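Local coordinates for uncharacterized protein (Sphaerobacter thermophilus, PDB 5TGN) that is of unknown function but has the cone-shaped fold of the NTF2 clan, whose SnoaL-like members often bind or convert small molecules, as this one may, at residues Q89-I93 with L104-R110; A6-A10 with G70-L76. Residue numbers count along the deposited sequence, not the author numbering.

Contact 1 (Q89-I93 with L104-R110); sequences QIEWI and LTINHLR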
loop_
_atom_site.group_PDB
_atom_site.type_symbol
_atom_site.label_atom_id
_atom_site.label_comp_id
_atom_site.label_asym_id
_atom_site.label_seq_id
_atom_site.Cartn_x
_atom_site.Cartn_y
_atom_site.Cartn_z
ATOM N N GLN A 89 0.885 11.147 6.834
ATOM C CA GLN A 89 1.582 10.911 8.095
ATOM C C GLN A 89 2.209 9.528 8.043
ATOM O O GLN A 89 1.492 8.533 7.865
ATOM C CB GLN A 89 0.614 10.988 9.279
ATOM C CG GLN A 89 -0.281 12.205 9.205
ATOM C CD GLN A 89 0.479 13.459 9.537
ATOM O OE1 GLN A 89 1.389 13.427 10.366
ATOM N NE2 GLN A 89 0.129 14.572 8.889
ATOM N N ILE A 90 3.526 9.453 8.224
ATOM C CA ILE A 90 4.247 8.201 8.018
ATOM C C ILE A 90 5.099 7.898 9.243
ATOM O O ILE A 90 5.657 8.809 9.865
ATOM C CB ILE A 90 5.125 8.244 6.743
ATOM C CG1 ILE A 90 4.284 8.526 5.489
ATOM C CG2 ILE A 90 5.837 6.915 6.525
ATOM C CD1 ILE A 90 3.216 7.477 5.183
ATOM N N GLU A 91 5.187 6.622 9.593
ATOM C CA GLU A 91 6.067 6.152 10.650
ATOM C C GLU A 91 7.098 5.224 10.022
ATOM O O GLU A 91 6.731 4.307 9.279
ATOM C CB GLU A 91 5.258 5.433 11.741
ATOM C CG GLU A 91 6.073 4.607 12.755
ATOM C CD GLU A 91 5.171 3.875 13.737
ATOM O OE1 GLU A 91 4.619 2.802 13.387
ATOM O OE2 GLU A 91 4.954 4.403 14.834
ATOM N N TRP A 92 8.383 5.478 10.293
ATOM C CA TRP A 92 9.493 4.640 9.831
ATOM C C TRP A 92 10.103 3.953 11.048
ATOM O O TRP A 92 10.553 4.627 11.980
ATOM C CB TRP A 92 10.565 5.476 9.119
ATOM C CG TRP A 92 10.153 6.082 7.796
ATOM C CD1 TRP A 92 10.328 5.540 6.539
ATOM C CD2 TRP A 92 9.550 7.370 7.595
ATOM N NE1 TRP A 92 9.845 6.406 5.580
ATOM C CE2 TRP A 92 9.360 7.533 6.203
ATOM C CE3 TRP A 92 9.151 8.399 8.459
ATOM C CZ2 TRP A 92 8.786 8.694 5.653
ATOM C CZ3 TRP A 92 8.580 9.543 7.916
ATOM C CH2 TRP A 92 8.394 9.675 6.521
ATOM N N ILE A 93 10.125 2.626 11.056
ATOM C CA ILE A 93 10.714 1.875 12.174
ATOM C C ILE A 93 11.971 1.206 11.649
ATOM O O ILE A 93 11.876 0.320 10.801
ATOM C CB ILE A 93 9.749 0.827 12.750
ATOM C CG1 ILE A 93 8.420 1.486 13.170
ATOM C CG2 ILE A 93 10.411 0.054 13.936
ATOM C CD1 ILE A 93 7.332 0.453 13.572
ATOM N N LEU A 104 13.634 -1.998 7.659
ATOM C CA LEU A 104 12.855 -0.774 7.782
ATOM C C LEU A 104 11.396 -1.135 7.535
ATOM O O LEU A 104 11.066 -1.728 6.501
ATOM C CB LEU A 104 13.345 0.303 6.802
ATOM C CG LEU A 104 12.337 1.430 6.526
ATOM C CD1 LEU A 104 12.080 2.248 7.765
ATOM C CD2 LEU A 104 12.814 2.290 5.346
ATOM N N THR A 105 10.530 -0.835 8.505
ATOM C CA THR A 105 9.086 -1.047 8.358
ATOM C C THR A 105 8.426 0.317 8.179
ATOM O O THR A 105 8.708 1.245 8.944
ATOM C CB THR A 105 8.504 -1.760 9.591
ATOM O OG1 THR A 105 9.095 -3.063 9.742
ATOM C CG2 THR A 105 6.980 -1.915 9.482
ATOM N N ILE A 106 7.558 0.453 7.184
ATOM C CA ILE A 106 6.964 1.752 6.865
ATOM C C ILE A 106 5.456 1.659 7.084
ATOM O O ILE A 106 4.749 1.011 6.306
ATOM C CB ILE A 106 7.290 2.199 5.432
ATOM C CG1 ILE A 106 8.799 2.092 5.202
ATOM C CG2 ILE A 106 6.817 3.667 5.196
ATOM C CD1 ILE A 106 9.223 2.491 3.768
ATOM N N ASN A 107 4.963 2.308 8.134
ATOM C CA ASN A 107 3.541 2.283 8.484
ATOM C C ASN A 107 2.915 3.626 8.151
ATOM O O ASN A 107 3.402 4.666 8.607
ATOM C CB ASN A 107 3.337 2.020 9.973
ATOM C CG ASN A 107 3.764 0.623 10.401
ATOM O OD1 ASN A 107 3.420 -0.367 9.768
ATOM N ND2 ASN A 107 4.466 0.543 11.516
ATOM N N HIS A 108 1.830 3.605 7.389
ATOM C CA HIS A 108 1.016 4.808 7.245
ATOM C C HIS A 108 0.209 5.038 8.514
ATOM O O HIS A 108 -0.461 4.129 9.011
ATOM C CB HIS A 108 0.078 4.695 6.047
ATOM C CG HIS A 108 0.790 4.716 4.730
ATOM N ND1 HIS A 108 0.536 5.662 3.757
ATOM C CD2 HIS A 108 1.769 3.929 4.237
ATOM C CE1 HIS A 108 1.308 5.435 2.711
ATOM N NE2 HIS A 108 2.065 4.388 2.976
ATOM N N LEU A 109 0.262 6.261 9.030
ATOM C CA LEU A 109 -0.504 6.658 10.198
ATOM C C LEU A 109 -1.807 7.315 9.754
ATOM O O LEU A 109 -1.982 7.674 8.587
ATOM C CB LEU A 109 0.316 7.617 11.066
ATOM C CG LEU A 109 1.697 7.108 11.511
ATOM C CD1 LEU A 109 2.405 8.225 12.291
ATOM C CD2 LEU A 109 1.516 5.905 12.390
ATOM N N ARG A 110 -2.729 7.470 10.703
ATOM C CA ARG A 110 -3.977 8.176 10.439
ATOM C C ARG A 110 -3.691 9.595 9.967
ATOM O O ARG A 110 -2.773 10.257 10.470
ATOM C CB ARG A 110 -4.833 8.250 11.693
ATOM C CG ARG A 110 -5.154 6.950 12.386
ATOM C CD ARG A 110 -5.920 7.301 13.663
ATOM N NE ARG A 110 -6.435 6.150 14.389
ATOM C CZ ARG A 110 -7.729 5.867 14.522
ATOM N NH1 ARG A 110 -8.105 4.796 15.209
ATOM N NH2 ARG A 110 -8.647 6.653 13.971
HETATM O O HOH W 1 -1.644 9.804 6.592
HETATM O O HOH W 2 11.364 -2.404 11.227
#
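Two neighbouring strands run antiparallel, 163° between their N-to-C directions, and their side chains alternate between the two faces of the sheet. On the face bearing Ile90, Trp92, Ile106 and His108, the flat His108 ring offers a face to the CD1 methyl of Ile90, 3.6 Å from the ring centroid, a CH-pi contact, and CG2 of Ile90 meets CG2 of Ile106 at 3.6 Å. The slim CD1 methyl of Leu104 fits beside the edge of the Trp92 indole, 3.8 Å from CB of Trp92. On the other face, CD2 of Leu109 packs on CB of Glu91 at 3.8 Å, and the short Asn107 chain presents its amide to the carboxylate, ND2 donating to Glu91 OE1 at 2.9 Å. That buried carboxylate is also matched by a salt bridge to Arg103 of the second subunit and a hydrogen bond to His77. CD1 of Ile93 lies 3.5 Å from ND2 of Asn107. Paired backbone hydrogen bonds at Glu91–Asn107 and Ile93–Thr105 fix the register of an antiparallel beta hairpin at the subunit interface.

Contact 2 (A6-A10 with G70-L76); sequences AIDLA and GTHRVVL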
loop_
_atom_site.group_PDB
_atom_site.type_symbol
_atom_site.label_atom_id
_atom_site.label_comp_id
_atom_site.label_asym_id
_atom_site.label_seq_id
_atom_site.Cartn_x
_atom_site.Cartn_y
_atom_site.Cartn_z
ATOM N N ALA A 6 22.530 4.288 14.901
ATOM C CA ALA A 6 21.216 4.004 14.334
ATOM C C ALA A 6 20.476 5.286 13.978
ATOM O O ALA A 6 19.843 5.364 12.918
ATOM C CB ALA A 6 20.380 3.167 15.300
ATOM N N ILE A 7 20.532 6.300 14.854
ATOM C CA ILE A 7 19.834 7.546 14.538
ATOM C C ILE A 7 20.448 8.210 13.310
ATOM O O ILE A 7 19.726 8.809 12.501
ATOM C CB ILE A 7 19.811 8.492 15.759
ATOM C CG1 ILE A 7 18.922 9.703 15.470
ATOM C CG2 ILE A 7 21.231 8.945 16.173
ATOM C CD1 ILE A 7 17.451 9.353 15.209
ATOM N N ASP A 8 21.772 8.093 13.131
ATOM C CA ASP A 8 22.428 8.613 11.931
ATOM C C ASP A 8 21.946 7.900 10.677
ATOM O O ASP A 8 21.719 8.543 9.645
ATOM C CB ASP A 8 23.946 8.461 12.035
ATOM C CG ASP A 8 24.544 9.247 13.210
ATOM O OD1 ASP A 8 23.964 10.288 13.605
ATOM O OD2 ASP A 8 25.596 8.811 13.726
ATOM N N LEU A 9 21.845 6.561 10.729
ATOM C CA LEU A 9 21.345 5.809 9.582
ATOM C C LEU A 9 19.924 6.242 9.238
ATOM O O LEU A 9 19.588 6.439 8.063
ATOM C CB LEU A 9 21.391 4.301 9.863
ATOM C CG LEU A 9 22.775 3.659 9.980
ATOM C CD1 LEU A 9 22.688 2.230 10.513
ATOM C CD2 LEU A 9 23.494 3.687 8.640
ATOM N N ALA A 10 19.074 6.393 10.258
ATOM C CA ALA A 10 17.684 6.759 10.011
ATOM C C ALA A 10 17.592 8.135 9.356
ATOM O O ALA A 10 16.881 8.312 8.362
ATOM C CB ALA A 10 16.894 6.723 11.325
ATOM N N GLY A 70 17.694 4.727 19.943
ATOM C CA GLY A 70 18.563 3.892 20.739
ATOM C C GLY A 70 19.620 3.307 19.836
ATOM O O GLY A 70 19.650 3.578 18.634
ATOM N N THR A 71 20.485 2.479 20.426
ATOM C CA THR A 71 21.593 1.905 19.667
ATOM C C THR A 71 21.110 1.053 18.502
ATOM O O THR A 71 21.772 0.998 17.460
ATOM C CB THR A 71 22.476 1.064 20.587
ATOM O OG1 THR A 71 22.714 1.781 21.796
ATOM C CG2 THR A 71 23.812 0.727 19.906
ATOM N N HIS A 72 19.962 0.386 18.649
ATOM C CA HIS A 72 19.553 -0.619 17.683
ATOM C C HIS A 72 18.154 -0.423 17.112
ATOM O O HIS A 72 17.766 -1.180 16.221
ATOM C CB HIS A 72 19.663 -2.012 18.311
ATOM C CG HIS A 72 21.006 -2.263 18.942
ATOM N ND1 HIS A 72 21.222 -2.168 20.301
ATOM C CD2 HIS A 72 22.210 -2.545 18.389
ATOM C CE1 HIS A 72 22.496 -2.414 20.561
ATOM N NE2 HIS A 72 23.117 -2.642 19.417
ATOM N N ARG A 73 17.397 0.575 17.558
ATOM C CA ARG A 73 16.071 0.767 16.986
ATOM C C ARG A 73 15.760 2.249 16.944
ATOM O O ARG A 73 16.052 2.973 17.896
ATOM C CB ARG A 73 15.006 0.008 17.781
ATOM C CG ARG A 73 13.596 0.070 17.197
ATOM C CD ARG A 73 12.684 -0.920 17.942
ATOM N NE ARG A 73 11.287 -0.838 17.512
ATOM C CZ ARG A 73 10.366 -0.060 18.088
ATOM N NH1 ARG A 73 10.690 0.712 19.130
ATOM N NH2 ARG A 73 9.119 -0.046 17.622
ATOM N N VAL A 74 15.181 2.708 15.832
ATOM C CA VAL A 74 14.759 4.103 15.709
ATOM C C VAL A 74 13.342 4.131 15.140
ATOM O O VAL A 74 13.046 3.430 14.160
ATOM C CB VAL A 74 15.722 4.900 14.804
ATOM C CG1 VAL A 74 15.215 6.314 14.597
ATOM C CG2 VAL A 74 17.141 4.929 15.403
ATOM N N VAL A 75 12.480 4.955 15.728
ATOM C CA VAL A 75 11.178 5.272 15.154
ATOM C C VAL A 75 11.148 6.754 14.806
ATOM O O VAL A 75 11.312 7.608 15.692
ATOM C CB VAL A 75 10.037 4.913 16.109
ATOM C CG1 VAL A 75 8.671 5.220 15.467
ATOM C CG2 VAL A 75 10.141 3.446 16.536
ATOM N N LEU A 76 10.912 7.061 13.527
ATOM C CA LEU A 76 10.639 8.430 13.090
ATOM C C LEU A 76 9.183 8.546 12.657
ATOM O O LEU A 76 8.640 7.625 12.044
ATOM C CB LEU A 76 11.520 8.852 11.911
ATOM C CG LEU A 76 13.028 8.628 12.013
ATOM C CD1 LEU A 76 13.673 9.043 10.695
ATOM C CD2 LEU A 76 13.613 9.397 13.220
HETATM O O HOH W 3 21.235 6.012 17.648
#
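Ala6, Val74 and Ala10 carry most of this helix-on-sheet contact. The first turn of helix 6-18 passes 8.1 Å above strand 73-76, its axis inclined by 40° to the strand, and small side chains permit so close an approach. Ala6, the most covered, points its CB at the turn before the strand, 3.4 Å from Gly70 O and 3.4 Å from Thr71 O; the same methyl lies 3.7 Å from CG2 of Val74. One helical turn later, Ala10 meets the other methyl of that valine, CB to CG1 3.7 Å, and touches Leu76, CB to CD1 4.0 Å. Val74 therefore rises between two alanines, and its beta-branched side chain suits both the extended backbone and this shallow hollow. Ile7 adds a longer arm, with CD1 3.8 Å from CG1 of Val74 and 4.3 Å from CD2 of Leu76. No direct hydrogen bond joins the segments, but a water bridges Ile7 N (2.9 Å) and Gly70 O (3.1 Å), serving an amide without an intrahelical acceptor. Val96 and Phe94 of strand 88-97 extend the apolar floor beneath the alanines. Such packing of the N-terminal helix across the sheet is characteristic of the alpha+beta NTF2-like fold.

How the contacts relate
Contact 2 and contact 1 lie in series along the chain, their centres about 14 Å apart, yet they meet in one sheet because strands 73-81 and 88-97 are neighbours. The junction is Trp92 N to Leu76 O, 2.8 Å, a probable hydrogen bond; beside it Glu91 CG lies 3.8 Å from Val75 CG1, and Ile93 CG2 lies 3.8 Å from Arg73 NE. The helix-bearing face runs across both contacts: Trp92 touches Ile14 farther along helix 6-18. The reverse face meets the second subunit. No active site is established, but a glycerol, probably from the crystallisation liquor, is hydrogen-bonded to NE2 of His108 in contact 1 and may mark a pocket.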